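Local coordinates for periplasmic binding protein (PDB 5GJ3), which binds two heme molecules in the periplasm and probably delivers heme to an ABC-type uptake system, at residues K104-A109 with R117-A122. Numbering follows the deposited sequence.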
# COMPACT_ATOMS: atom_id res chain seq x y z
N LYS A 104 11.21 -7.07 1.97
CA LYS A 104 10.68 -7.57 0.69
C LYS A 104 11.68 -7.36 -0.44
O LYS A 104 11.80 -8.21 -1.39
CB LYS A 104 9.33 -6.91 0.36
CG LYS A 104 8.20 -7.41 1.29
CD LYS A 104 6.84 -6.77 0.93
CE LYS A 104 6.73 -5.31 1.24
NZ LYS A 104 5.33 -4.73 1.03
N ILE A 105 12.40 -6.23 -0.36
CA ILE A 105 13.42 -5.94 -1.38
C ILE A 105 14.53 -6.99 -1.35
O ILE A 105 14.88 -7.53 -2.42
CB ILE A 105 13.99 -4.50 -1.25
CG1 ILE A 105 12.93 -3.48 -1.70
CG2 ILE A 105 15.28 -4.34 -2.08
CD1 ILE A 105 13.20 -2.11 -1.12
N ARG A 106 15.05 -7.30 -0.15
CA ARG A 106 16.08 -8.36 -0.03
C ARG A 106 15.60 -9.74 -0.48
O ARG A 106 16.37 -10.52 -1.10
CB ARG A 106 16.65 -8.43 1.41
CG ARG A 106 17.36 -7.12 1.80
CD ARG A 106 17.96 -7.17 3.21
NE ARG A 106 19.02 -6.19 3.27
CZ ARG A 106 19.02 -5.07 4.02
NH1 ARG A 106 18.01 -4.80 4.85
NH2 ARG A 106 20.06 -4.23 3.97
N PHE A 107 14.33 -10.04 -0.18
CA PHE A 107 13.72 -11.32 -0.58
C PHE A 107 13.69 -11.47 -2.12
O PHE A 107 14.12 -12.49 -2.67
CB PHE A 107 12.32 -11.44 0.03
CG PHE A 107 11.38 -12.36 -0.72
CD1 PHE A 107 11.48 -13.75 -0.56
CD2 PHE A 107 10.34 -11.82 -1.48
CE1 PHE A 107 10.55 -14.62 -1.21
CE2 PHE A 107 9.40 -12.65 -2.10
CZ PHE A 107 9.50 -14.09 -1.97
N VAL A 108 13.22 -10.44 -2.80
CA VAL A 108 13.13 -10.48 -4.26
C VAL A 108 14.55 -10.52 -4.85
O VAL A 108 14.83 -11.31 -5.80
CB VAL A 108 12.33 -9.31 -4.85
CG1 VAL A 108 12.40 -9.31 -6.40
CG2 VAL A 108 10.85 -9.36 -4.41
N ALA A 109 15.44 -9.70 -4.30
CA ALA A 109 16.81 -9.66 -4.84
C ALA A 109 17.52 -11.02 -4.76
O ALA A 109 18.24 -11.40 -5.71
CB ALA A 109 17.67 -8.58 -4.18
N ARG A 117 22.38 -5.37 -6.07
CA ARG A 117 21.33 -4.45 -6.48
C ARG A 117 20.29 -4.30 -5.34
O ARG A 117 19.82 -3.19 -5.09
CB ARG A 117 20.64 -4.94 -7.74
CG ARG A 117 21.43 -4.79 -9.03
CD ARG A 117 20.53 -5.03 -10.23
NE ARG A 117 21.27 -4.78 -11.46
CZ ARG A 117 21.06 -3.76 -12.29
NH1 ARG A 117 21.84 -3.66 -13.35
NH2 ARG A 117 20.09 -2.87 -12.09
N GLY A 118 19.95 -5.40 -4.66
CA GLY A 118 18.99 -5.35 -3.54
C GLY A 118 19.47 -4.50 -2.37
O GLY A 118 18.70 -3.73 -1.79
N GLU A 119 20.75 -4.64 -1.99
CA GLU A 119 21.32 -3.77 -0.92
C GLU A 119 21.30 -2.28 -1.28
O GLU A 119 20.96 -1.45 -0.45
CB GLU A 119 22.74 -4.18 -0.52
CG GLU A 119 22.80 -5.55 0.11
CD GLU A 119 21.82 -5.71 1.26
OE1 GLU A 119 21.99 -5.02 2.28
OE2 GLU A 119 20.88 -6.53 1.15
N ARG A 120 21.62 -1.98 -2.54
CA ARG A 120 21.54 -0.64 -3.07
C ARG A 120 20.08 -0.10 -3.03
O ARG A 120 19.87 0.97 -2.52
CB ARG A 120 22.12 -0.62 -4.50
CG ARG A 120 22.44 0.73 -5.11
CD ARG A 120 22.35 0.70 -6.66
NE ARG A 120 23.24 -0.29 -7.29
CZ ARG A 120 23.04 -0.86 -8.49
NH1 ARG A 120 21.97 -0.56 -9.22
NH2 ARG A 120 23.91 -1.75 -8.96
N LEU A 121 19.09 -0.82 -3.57
CA LEU A 121 17.68 -0.38 -3.44
C LEU A 121 17.19 -0.24 -1.97
O LEU A 121 16.53 0.77 -1.64
CB LEU A 121 16.76 -1.29 -4.24
CG LEU A 121 15.32 -0.80 -4.40
CD1 LEU A 121 15.28 0.63 -4.98
CD2 LEU A 121 14.51 -1.78 -5.25
N ALA A 122 17.46 -1.22 -1.10
CA ALA A 122 17.02 -1.15 0.30
C ALA A 122 17.63 0.07 1.02
O ALA A 122 16.94 0.74 1.77
CB ALA A 122 17.38 -2.41 1.08
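Arg106 and Glu119 show how two consecutive antiparallel helices can combine a small-residue interface with a polar bond at its margin. From CB the arginine chain runs extended as far as NE, with CG anti to its own carbonyl carbon (chi1 -62°). Arg106 CG and CD pass Glu119 OE2, each 3.6 Å from it, before Arg106 NE turns its N-H to that same oxygen at 2.8 Å, on the syn lone pair. At the tip, Arg106 NH2 reaches Glu119 OE1 at 2.7 Å in a nearly straight bond (170°), while NH1 is taken by Gln102, one turn back on its own helix. The guanidinium takes the nearly coplanar carboxylate side-on, NE and NH2 each bonding one oxygen, and Ala122 CB lies over the centre of one guanidinium face. An alanine in place of Glu119 would probably leave NE and NH2 without their carboxylate mate and the guanidinium freer to turn.

Beneath the salt bridge, Ala109 CB rests 3.5 Å from Gly118 CA. Gly118, with no side chain, leaves room for that methyl; the axes of the two short segments come within 8.7 Å, consistent with the small residues facing each other here. Ile105 fills the next level: CG2, anti to the backbone N, lies against Gly118 O and the CB of Leu121, and CD1 meets Leu121 CG.

The pair joins helix 100-111 to the start of the long helix 115-136. Lys104 makes a salt bridge to Asp94 and a hydrogen bond to Asp14, two of the aspartates at a zinc site. Val108 and Leu121 carry the packing on to helix 13-21, and Phe107 and Val108 set the first helix against strands 66-70 and 89-92 of the parallel sheet.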